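Local atomic coordinates of glycosyltransferase (duf1792) (Streptococcus sanguinis, PDB entry 5V4A), a protein that binds UDP and probably transfers sugar units, as the C-terminal GT-D-fold glycosyltransferase domain of a longer protein. Residues D142-E147 against K167-P172; N175-L180 against G201-V206; L195-L200 against R217-G222. All coordinates share one frame; numbering follows the deposited sequence.

In the fold
All three contacts are buried, and all reach UDP. Contacts 1 and 3 lie in one parallel sheet of five strands, where strands 142-148 and 195-199 are neighbours, so the two ladders continue into each other with centres about 9 Å apart. Contact 3 is the more central, about 7 Å from the centre of the chain, and is mostly apolar until it nears the diphosphate; contact 1, about 14 Å out, adds a buried salt bridge and ends at the uracil. Contact 2 lacks strand pairing altogether: a loop meets helix 201-213 through a few side chains, while its backbone and Lys205 serve the nucleotide. That helix links the two strands of contact 3.

Contact 1 of 3, residues D142-E147 against K167-P172. With UDP (uridine-5'-diphosphate), chain C.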
loop_
_atom_site.group_PDB
_atom_site.type_symbol
_atom_site.label_atom_id
_atom_site.label_comp_id
_atom_site.label_asym_id
_atom_site.label_seq_id
_atom_site.Cartn_x
_atom_site.Cartn_y
_atom_site.Cartn_z
ATOM N N ASP A 142 -7.511 -4.971 15.674
ATOM C CA ASP A 142 -7.952 -4.245 16.860
ATOM C C ASP A 142 -6.809 -3.367 17.348
ATOM O O ASP A 142 -5.687 -3.839 17.551
ATOM C CB ASP A 142 -8.413 -5.178 17.977
ATOM C CG ASP A 142 -9.515 -6.116 17.545
ATOM O OD1 ASP A 142 -10.596 -5.644 17.136
ATOM O OD2 ASP A 142 -9.299 -7.349 17.639
ATOM N N LEU A 143 -7.095 -2.083 17.523
ATOM C CA LEU A 143 -6.084 -1.063 17.761
ATOM C C LEU A 143 -6.196 -0.521 19.185
ATOM O O LEU A 143 -7.303 -0.383 19.720
ATOM C CB LEU A 143 -6.264 0.086 16.752
ATOM C CG LEU A 143 -6.029 -0.234 15.271
ATOM C CD1 LEU A 143 -6.208 1.013 14.406
ATOM C CD2 LEU A 143 -4.648 -0.828 15.044
ATOM N N LEU A 144 -5.049 -0.217 19.798
ATOM C CA LEU A 144 -4.984 0.591 21.016
ATOM C C LEU A 144 -4.221 1.861 20.665
ATOM O O LEU A 144 -3.013 1.831 20.414
ATOM C CB LEU A 144 -4.334 -0.171 22.172
ATOM C CG LEU A 144 -4.376 0.634 23.490
ATOM C CD1 LEU A 144 -5.798 1.003 23.966
ATOM C CD2 LEU A 144 -3.625 -0.133 24.568
ATOM N N ILE A 145 -4.933 2.974 20.626
ATOM C CA ILE A 145 -4.371 4.252 20.235
ATOM C C ILE A 145 -3.994 5.017 21.497
ATOM O O ILE A 145 -4.844 5.250 22.363
ATOM C CB ILE A 145 -5.377 5.025 19.373
ATOM C CG1 ILE A 145 -5.474 4.399 17.983
ATOM C CG2 ILE A 145 -5.063 6.471 19.338
ATOM C CD1 ILE A 145 -6.450 5.109 17.061
ATOM N N VAL A 146 -2.728 5.404 21.600
ATOM C CA VAL A 146 -2.196 6.132 22.757
ATOM C C VAL A 146 -1.771 7.516 22.284
ATOM O O VAL A 146 -0.767 7.653 21.571
ATOM C CB VAL A 146 -1.028 5.372 23.400
ATOM C CG1 VAL A 146 -0.655 6.020 24.729
ATOM C CG2 VAL A 146 -1.414 3.900 23.612
ATOM N N GLU A 147 -2.536 8.542 22.665
ATOM C CA GLU A 147 -2.373 9.875 22.097
ATOM C C GLU A 147 -2.745 10.927 23.135
ATOM O O GLU A 147 -3.303 10.623 24.193
ATOM C CB GLU A 147 -3.255 10.062 20.863
ATOM C CG GLU A 147 -4.737 10.167 21.199
ATOM C CD GLU A 147 -5.631 10.232 19.949
ATOM O OE1 GLU A 147 -6.865 10.107 20.096
ATOM O OE2 GLU A 147 -5.097 10.399 18.829
ATOM N N LYS A 167 -9.634 1.172 20.735
ATOM C CA LYS A 167 -9.636 1.682 22.096
ATOM C C LYS A 167 -8.579 2.776 22.181
ATOM O O LYS A 167 -7.541 2.715 21.506
ATOM C CB LYS A 167 -9.351 0.566 23.131
ATOM C CG LYS A 167 -10.526 -0.380 23.360
ATOM C CD LYS A 167 -10.214 -1.457 24.361
ATOM C CE LYS A 167 -11.453 -2.219 24.782
ATOM N NZ LYS A 167 -11.104 -3.356 25.675
ATOM N N ARG A 168 -8.835 3.776 23.019
ATOM C CA ARG A 168 -7.884 4.866 23.170
ATOM C C ARG A 168 -7.567 5.127 24.634
ATOM O O ARG A 168 -8.450 5.122 25.500
ATOM C CB ARG A 168 -8.371 6.210 22.517
ATOM C CG ARG A 168 -9.040 6.082 21.152
ATOM C CD ARG A 168 -9.507 7.433 20.561
ATOM N NE ARG A 168 -9.904 7.320 19.153
ATOM C CZ ARG A 168 -9.314 7.921 18.115
ATOM N NH1 ARG A 168 -8.261 8.707 18.277
ATOM N NH2 ARG A 168 -9.779 7.714 16.881
ATOM N N ILE A 169 -6.279 5.353 24.881
ATOM C CA ILE A 169 -5.744 5.836 26.142
ATOM C C ILE A 169 -5.373 7.287 25.897
ATOM O O ILE A 169 -4.487 7.559 25.079
ATOM C CB ILE A 169 -4.502 5.038 26.571
ATOM C CG1 ILE A 169 -4.787 3.536 26.702
ATOM C CG2 ILE A 169 -3.893 5.612 27.846
ATOM C CD1 ILE A 169 -5.686 3.153 27.812
ATOM N N ILE A 170 -6.048 8.215 26.580
ATOM C CA ILE A 170 -5.861 9.651 26.372
ATOM C C ILE A 170 -4.878 10.195 27.407
ATOM O O ILE A 170 -5.057 9.988 28.615
ATOM C CB ILE A 170 -7.198 10.407 26.467
ATOM C CG1 ILE A 170 -8.208 9.931 25.414
ATOM C CG2 ILE A 170 -6.952 11.898 26.327
ATOM C CD1 ILE A 170 -7.665 9.774 23.994
ATOM N N CYS A 171 -3.855 10.917 26.932
ATOM C CA CYS A 171 -2.704 11.358 27.718
ATOM C C CYS A 171 -2.637 12.877 27.741
ATOM O O CYS A 171 -3.432 13.519 27.041
ATOM C CB CYS A 171 -1.435 10.775 27.105
ATOM S SG CYS A 171 -1.497 8.986 26.993
ATOM N N PRO A 172 -1.732 13.498 28.514
ATOM C CA PRO A 172 -1.546 14.950 28.381
ATOM C C PRO A 172 -1.125 15.324 26.969
ATOM O O PRO A 172 -0.292 14.655 26.347
ATOM C CB PRO A 172 -0.440 15.268 29.400
ATOM C CG PRO A 172 -0.554 14.205 30.422
ATOM C CD PRO A 172 -0.960 12.961 29.659
HETATM N N1 UDP C . 1.787 15.030 21.753
HETATM C C2 UDP C . 1.006 14.734 22.845
HETATM N N3 UDP C . 1.600 14.947 24.061
HETATM C C4 UDP C . 2.876 15.425 24.291
HETATM C C5 UDP C . 3.629 15.699 23.110
HETATM C C6 UDP C . 3.077 15.485 21.898
HETATM O O2 UDP C . -0.136 14.311 22.749
HETATM O O4 UDP C . 3.282 15.557 25.460
HETATM C "C1'" UDP C . 1.217 14.745 20.409
HETATM C "C2'" UDP C . 0.780 15.929 19.557
HETATM O "O2'" UDP C . -0.478 16.444 19.991
HETATM C "C3'" UDP C . 0.732 15.260 18.166
HETATM C "C4'" UDP C . 1.821 14.172 18.251
HETATM O "O4'" UDP C . 2.209 14.107 19.640
HETATM O "O3'" UDP C . -0.506 14.605 17.913
HETATM C "C5'" UDP C . 3.032 14.385 17.373
HETATM O "O5'" UDP C . 4.082 13.425 17.627
HETATM P PA UDP C . 5.491 13.557 16.920
HETATM O O1A UDP C . 6.234 14.797 17.412
HETATM O O2A UDP C . 6.170 12.248 17.079
HETATM O O3A UDP C . 5.128 13.829 15.350
HETATM P PB UDP C . 5.965 13.772 13.999
HETATM O O1B UDP C . 7.344 13.295 14.470
HETATM O O2B UDP C . 6.022 15.255 13.564
HETATM O O3B UDP C . 5.337 12.852 12.997
#
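Lys167 joins its neighbour at both backbone ends: its N donates to Leu143 O and its O accepts from Ile145 N at 2.8 Å. Its CB lies 3.7 Å from Leu144 CD1; the rest leads away, suiting a partly exposed place. Arg168 comes next, with Ile145 CD1 over the centre of one guanidinium face. Its NH1 lies 2.7 Å from Glu147 OE1 in a salt bridge, meeting the syn side of the carboxylate from 33° out of its plane. Glu147 CG, between backbone N and carbonyl carbon (chi1 71°), starts an extended chain that brings OE1 across. Both charged groups have further partners: Gln266 OE1 accepts from Arg168 NE, Ser153 O from Arg168 NH2, and Ser153 N donates to Glu147 OE2. These are neighbouring parallel strands of the GT-D-fold sheet, their axes 13° apart. On the other face, covered by helix 180-190, Ile169 CG1 packs 3.9 Å from Leu144 CD1. Ile170 lies alongside Glu147, its CD1 by both CG and OE1. Cys171 N donates to Glu147 O, while its SG rests 3.8 Å from Val146 CG1. Past the strand, Pro172 O accepts a nearly straight bond from UDP N3 at 3.0 Å, reading the imide N-H of the uracil.

Contact 2 of 3, residues N175-L180 against G201-V206; sequences NAYSKL and GPTAKV. With UDP (uridine-5'-diphosphate), chain C.
Thr203 faces the turn at Ala176 and Tyr177 with both its branches. Its OG1, anti to its own carbonyl carbon and beside its own N (chi1 -53°), comes 2.9 Å from Tyr177 N, but the angle is too poor for a hydrogen bond; that N-H makes a weak one with Gln44 OE1 instead. The methyl CG2 slides past Leu180, 4.0 Å from its CD1. A small, branched residue thus fits where the backbones draw near. The Leu180 side chain crosses that of Val206 at about a right angle, CD2 to CG1 3.8 Å, and Val206 CG2 touches the edge of the Tyr177 ring. With the loop so placed, Ala176 N donates to UDP O4 at 3.0 Å, and its little CB can lie close to the same oxygen. Gly201 N donates to UDP O5' at 3.2 Å, on a backbone with positive phi (55°) that glycine adopts readily. Lys205, bent at chi2 and chi4, donates from NZ to UDP O2A at 2.9 Å and forms a salt bridge with Asp220 OD2. Outside this shell, Leu50 of helix 48-58 touches Tyr177 and Val206, helix 30-36 touches Pro202 and Lys205, and Lys179 stands at the N-cap position of helix 180-190.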
loop_
_atom_site.group_PDB
_atom_site.type_symbol
_atom_site.label_atom_id
_atom_site.label_comp_id
_atom_site.label_asym_id
_atom_site.label_seq_id
_atom_site.Cartn_x
_atom_site.Cartn_y
_atom_site.Cartn_z
ATOM N N ASN A 175 3.899 17.744 27.644
ATOM C CA ASN A 175 4.596 17.281 28.847
ATOM C C ASN A 175 4.075 15.911 29.304
ATOM O O ASN A 175 3.876 15.663 30.496
ATOM C CB ASN A 175 4.455 18.303 29.978
ATOM C CG ASN A 175 5.233 19.588 29.731
ATOM O OD1 ASN A 175 6.044 19.695 28.808
ATOM N ND2 ASN A 175 4.960 20.591 30.552
ATOM N N ALA A 176 3.818 15.013 28.347
ATOM C CA ALA A 176 3.293 13.695 28.705
ATOM C C ALA A 176 4.336 12.834 29.404
ATOM O O ALA A 176 3.972 11.868 30.088
ATOM C CB ALA A 176 2.784 12.946 27.470
ATOM N N TYR A 177 5.614 13.158 29.240
ATOM C CA TYR A 177 6.653 12.322 29.827
ATOM C C TYR A 177 6.487 12.178 31.336
ATOM O O TYR A 177 6.844 11.136 31.899
ATOM C CB TYR A 177 8.039 12.869 29.504
ATOM C CG TYR A 177 9.117 11.944 30.029
ATOM C CD1 TYR A 177 9.531 10.858 29.264
ATOM C CD2 TYR A 177 9.706 12.136 31.287
ATOM C CE1 TYR A 177 10.500 9.985 29.728
ATOM C CE2 TYR A 177 10.683 11.261 31.753
ATOM C CZ TYR A 177 11.066 10.186 30.961
ATOM O OH TYR A 177 12.029 9.309 31.397
ATOM N N SER A 178 5.954 13.192 32.018
ATOM C CA SER A 178 5.842 13.046 33.466
ATOM C C SER A 178 4.847 11.963 33.875
ATOM O O SER A 178 4.840 11.565 35.045
ATOM C CB SER A 178 5.449 14.377 34.116
ATOM O OG SER A 178 4.063 14.612 34.002
ATOM N N LYS A 179 4.019 11.475 32.951
ATOM C CA LYS A 179 3.052 10.425 33.246
ATOM C C LYS A 179 3.406 9.084 32.598
ATOM O O LYS A 179 2.563 8.194 32.566
ATOM C CB LYS A 179 1.656 10.870 32.803
ATOM C CG LYS A 179 1.000 11.838 33.785
ATOM C CD LYS A 179 -0.472 12.044 33.490
ATOM C CE LYS A 179 -1.089 13.079 34.439
ATOM N NZ LYS A 179 -1.032 12.640 35.863
ATOM N N LEU A 180 4.659 8.903 32.167
ATOM C CA LEU A 180 5.032 7.735 31.362
ATOM C C LEU A 180 4.668 6.421 32.049
ATOM O O LEU A 180 4.085 5.521 31.426
ATOM C CB LEU A 180 6.534 7.759 31.053
ATOM C CG LEU A 180 7.097 6.501 30.370
ATOM C CD1 LEU A 180 6.555 6.367 28.952
ATOM C CD2 LEU A 180 8.618 6.519 30.345
ATOM N N GLY A 201 4.611 12.641 20.662
ATOM C CA GLY A 201 5.847 13.391 20.693
ATOM C C GLY A 201 7.012 12.584 21.226
ATOM O O GLY A 201 7.136 11.380 20.950
ATOM N N PRO A 202 7.879 13.228 22.019
ATOM C CA PRO A 202 9.063 12.525 22.541
ATOM C C PRO A 202 8.724 11.378 23.487
ATOM O O PRO A 202 9.489 10.407 23.561
ATOM C CB PRO A 202 9.851 13.646 23.240
ATOM C CG PRO A 202 9.281 14.924 22.695
ATOM C CD PRO A 202 7.854 14.642 22.436
ATOM N N THR A 203 7.606 11.463 24.217
ATOM C CA THR A 203 7.180 10.360 25.073
ATOM C C THR A 203 6.828 9.120 24.252
ATOM O O THR A 203 7.021 7.990 24.721
ATOM C CB THR A 203 5.995 10.790 25.942
ATOM O OG1 THR A 203 6.340 11.991 26.649
ATOM C CG2 THR A 203 5.571 9.699 26.930
ATOM N N ALA A 204 6.328 9.303 23.030
ATOM C CA ALA A 204 6.033 8.144 22.192
ATOM C C ALA A 204 7.274 7.283 21.971
ATOM O O ALA A 204 7.173 6.050 21.883
ATOM C CB ALA A 204 5.455 8.597 20.846
ATOM N N LYS A 205 8.453 7.903 21.889
ATOM C CA LYS A 205 9.646 7.140 21.527
ATOM C C LYS A 205 10.098 6.255 22.678
ATOM O O LYS A 205 10.492 5.098 22.469
ATOM C CB LYS A 205 10.770 8.091 21.114
ATOM C CG LYS A 205 10.465 8.842 19.819
ATOM C CD LYS A 205 9.752 10.131 20.012
ATOM C CE LYS A 205 9.542 10.856 18.674
ATOM N NZ LYS A 205 8.349 10.461 17.840
ATOM N N VAL A 206 10.030 6.779 23.898
ATOM C CA VAL A 206 10.383 5.990 25.067
ATOM C C VAL A 206 9.328 4.931 25.327
ATOM O O VAL A 206 9.636 3.819 25.773
ATOM C CB VAL A 206 10.553 6.912 26.281
ATOM C CG1 VAL A 206 11.086 6.119 27.448
ATOM C CG2 VAL A 206 11.447 8.092 25.935
HETATM N N1 UDP C . 1.787 15.030 21.753
HETATM C C2 UDP C . 1.006 14.734 22.845
HETATM N N3 UDP C . 1.600 14.947 24.061
HETATM C C4 UDP C . 2.876 15.425 24.291
HETATM C C5 UDP C . 3.629 15.699 23.110
HETATM C C6 UDP C . 3.077 15.485 21.898
HETATM O O2 UDP C . -0.136 14.311 22.749
HETATM O O4 UDP C . 3.282 15.557 25.460
HETATM C "C1'" UDP C . 1.217 14.745 20.409
HETATM C "C2'" UDP C . 0.780 15.929 19.557
HETATM O "O2'" UDP C . -0.478 16.444 19.991
HETATM C "C3'" UDP C . 0.732 15.260 18.166
HETATM C "C4'" UDP C . 1.821 14.172 18.251
HETATM O "O4'" UDP C . 2.209 14.107 19.640
HETATM O "O3'" UDP C . -0.506 14.605 17.913
HETATM C "C5'" UDP C . 3.032 14.385 17.373
HETATM O "O5'" UDP C . 4.082 13.425 17.627
HETATM P PA UDP C . 5.491 13.557 16.920
HETATM O O1A UDP C . 6.234 14.797 17.412
HETATM O O2A UDP C . 6.170 12.248 17.079
HETATM O O3A UDP C . 5.128 13.829 15.350
HETATM P PB UDP C . 5.965 13.772 13.999
HETATM O O1B UDP C . 7.344 13.295 14.470
HETATM O O2B UDP C . 6.022 15.255 13.564
HETATM O O3B UDP C . 5.337 12.852 12.997
#

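Contact 3 of 3, residues L195-L200 against R217-G222. With UDP (uridine-5'-diphosphate), chain C.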
loop_
_atom_site.group_PDB
_atom_site.type_symbol
_atom_site.label_atom_id
_atom_site.label_comp_id
_atom_site.label_asym_id
_atom_site.label_seq_id
_atom_site.Cartn_x
_atom_site.Cartn_y
_atom_site.Cartn_z
ATOM N N LEU A 195 -2.949 -4.077 18.326
ATOM C CA LEU A 195 -1.815 -3.331 17.793
ATOM C C LEU A 195 -1.804 -1.939 18.416
ATOM O O LEU A 195 -2.829 -1.252 18.410
ATOM C CB LEU A 195 -1.908 -3.218 16.274
ATOM C CG LEU A 195 -0.954 -2.272 15.533
ATOM C CD1 LEU A 195 0.479 -2.677 15.748
ATOM C CD2 LEU A 195 -1.284 -2.254 14.035
ATOM N N ILE A 196 -0.658 -1.530 18.966
ATOM C CA ILE A 196 -0.547 -0.255 19.673
ATOM C C ILE A 196 -0.005 0.783 18.699
ATOM O O ILE A 196 1.053 0.575 18.093
ATOM C CB ILE A 196 0.364 -0.373 20.909
ATOM C CG1 ILE A 196 -0.209 -1.404 21.887
ATOM C CG2 ILE A 196 0.465 0.980 21.617
ATOM C CD1 ILE A 196 0.829 -2.010 22.843
ATOM N N LEU A 197 -0.727 1.896 18.543
ATOM C CA LEU A 197 -0.281 3.054 17.774
ATOM C C LEU A 197 -0.124 4.234 18.719
ATOM O O LEU A 197 -0.983 4.462 19.569
ATOM C CB LEU A 197 -1.273 3.462 16.675
ATOM C CG LEU A 197 -1.845 2.417 15.727
ATOM C CD1 LEU A 197 -2.901 3.015 14.730
ATOM C CD2 LEU A 197 -0.682 1.786 15.011
ATOM N N THR A 198 0.948 5.000 18.565
ATOM C CA THR A 198 1.160 6.109 19.488
ATOM C C THR A 198 1.470 7.393 18.724
ATOM O O THR A 198 2.160 7.385 17.693
ATOM C CB THR A 198 2.255 5.778 20.540
ATOM O OG1 THR A 198 2.234 6.761 21.584
ATOM C CG2 THR A 198 3.632 5.747 19.924
ATOM N N MET A 199 0.877 8.485 19.212
ATOM C CA MET A 199 1.016 9.826 18.658
ATOM C C MET A 199 1.262 10.693 19.890
ATOM O O MET A 199 0.301 11.197 20.469
ATOM C CB MET A 199 -0.242 10.282 17.919
ATOM C CG MET A 199 -0.691 9.430 16.722
ATOM S SD MET A 199 -1.191 7.755 17.163
ATOM C CE MET A 199 -2.576 8.179 18.129
ATOM N N LEU A 200 2.519 10.805 20.329
ATOM C CA LEU A 200 2.768 11.366 21.651
ATOM C C LEU A 200 4.127 12.044 21.753
ATOM O O LEU A 200 4.720 12.070 22.836
ATOM C CB LEU A 200 2.648 10.267 22.730
ATOM C CG LEU A 200 2.286 10.637 24.179
ATOM C CD1 LEU A 200 0.904 11.296 24.308
ATOM C CD2 LEU A 200 2.415 9.402 25.106
ATOM N N ARG A 217 3.829 -4.961 20.321
ATOM C CA ARG A 217 4.124 -4.336 19.040
ATOM C C ARG A 217 3.504 -2.949 19.008
ATOM O O ARG A 217 2.308 -2.790 19.261
ATOM C CB ARG A 217 3.622 -5.164 17.854
ATOM C CG ARG A 217 4.126 -4.547 16.561
ATOM C CD ARG A 217 3.772 -5.276 15.291
ATOM N NE ARG A 217 4.398 -4.543 14.190
ATOM C CZ ARG A 217 3.919 -4.405 12.962
ATOM N NH1 ARG A 217 2.776 -4.978 12.613
ATOM N NH2 ARG A 217 4.629 -3.713 12.073
ATOM N N ALA A 218 4.317 -1.951 18.695
ATOM C CA ALA A 218 3.894 -0.566 18.802
ATOM C C ALA A 218 4.531 0.230 17.683
ATOM O O ALA A 218 5.718 0.060 17.391
ATOM C CB ALA A 218 4.272 0.036 20.166
ATOM N N LEU A 219 3.739 1.113 17.083
ATOM C CA LEU A 219 4.179 1.980 15.995
ATOM C C LEU A 219 4.044 3.443 16.407
ATOM O O LEU A 219 2.930 3.928 16.648
ATOM C CB LEU A 219 3.369 1.740 14.727
ATOM C CG LEU A 219 3.182 0.279 14.347
ATOM C CD1 LEU A 219 2.111 0.186 13.285
ATOM C CD2 LEU A 219 4.504 -0.255 13.873
ATOM N N ASP A 220 5.179 4.135 16.456
ATOM C CA ASP A 220 5.234 5.582 16.661
ATOM C C ASP A 220 4.895 6.241 15.333
ATOM O O ASP A 220 5.729 6.254 14.424
ATOM C CB ASP A 220 6.627 5.981 17.144
ATOM C CG ASP A 220 6.881 7.491 17.095
ATOM O OD1 ASP A 220 5.942 8.263 16.852
ATOM O OD2 ASP A 220 8.035 7.906 17.301
ATOM N N ILE A 221 3.688 6.798 15.208
ATOM C CA ILE A 221 3.282 7.380 13.935
ATOM C C ILE A 221 2.890 8.848 14.058
ATOM O O ILE A 221 2.392 9.426 13.095
ATOM C CB ILE A 221 2.154 6.571 13.260
ATOM C CG1 ILE A 221 0.912 6.482 14.151
ATOM C CG2 ILE A 221 2.665 5.188 12.859
ATOM C CD1 ILE A 221 -0.261 5.795 13.464
ATOM N N GLY A 222 3.104 9.462 15.220
ATOM C CA GLY A 222 3.137 10.916 15.334
ATOM C C GLY A 222 2.037 11.726 14.665
ATOM O O GLY A 222 0.852 11.562 14.963
HETATM N N1 UDP C . 1.787 15.030 21.753
HETATM C C2 UDP C . 1.006 14.734 22.845
HETATM N N3 UDP C . 1.600 14.947 24.061
HETATM C C4 UDP C . 2.876 15.425 24.291
HETATM C C5 UDP C . 3.629 15.699 23.110
HETATM C C6 UDP C . 3.077 15.485 21.898
HETATM O O2 UDP C . -0.136 14.311 22.749
HETATM O O4 UDP C . 3.282 15.557 25.460
HETATM C "C1'" UDP C . 1.217 14.745 20.409
HETATM C "C2'" UDP C . 0.780 15.929 19.557
HETATM O "O2'" UDP C . -0.478 16.444 19.991
HETATM C "C3'" UDP C . 0.732 15.260 18.166
HETATM C "C4'" UDP C . 1.821 14.172 18.251
HETATM O "O4'" UDP C . 2.209 14.107 19.640
HETATM O "O3'" UDP C . -0.506 14.605 17.913
HETATM C "C5'" UDP C . 3.032 14.385 17.373
HETATM O "O5'" UDP C . 4.082 13.425 17.627
HETATM P PA UDP C . 5.491 13.557 16.920
HETATM O O1A UDP C . 6.234 14.797 17.412
HETATM O O2A UDP C . 6.170 12.248 17.079
HETATM O O3A UDP C . 5.128 13.829 15.350
HETATM P PB UDP C . 5.965 13.772 13.999
HETATM O O1B UDP C . 7.344 13.295 14.470
HETATM O O2B UDP C . 6.022 15.255 13.564
HETATM O O3B UDP C . 5.337 12.852 12.997
HETATM O O HOH W 1 4.396 10.088 18.058
#
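Ile196 and Leu219 belong to a parallel ladder: Ile196 O accepts from Leu219 N at 2.9 Å, and Leu219 O in turn takes Thr198 N. Thr198 O receives Ile221 N at 3.0 Å and, weakly, Gly222 N. Apolar contacts fill one face. Leu219 lies beside Leu197, CD1 to CD2 3.7 Å, and crosses Leu195 at about a right angle. Ile221 takes a chi1 of 59°, which sets CG1 between backbone N and carbonyl carbon; this branch touches Met199 SD at 3.9 Å and carries CD1 onto Leu197. On the other face Ala218 is small enough to sit against Ile196, and Thr198 CG2 lies 3.6 Å from Asp220 CA while its OG1 binds Val146 O. Polar groups gather at the UDP end. Asp220, paired with Lys205, also forms a salt bridge with Arg27 through OD1. A water accepts from Leu200 N and lies between Asp220 OD1, at 2.7 Å, and UDP O2A. Glycine suits position 222: phi is positive (47°), and a CB would collide with UDP O3B. Helix 201-213 connects these neighbouring strands in a beta-alpha-beta crossover, packing on the face of Thr198 and Ala218, while strand 142-148 pairs with the other edge of strand 195-199.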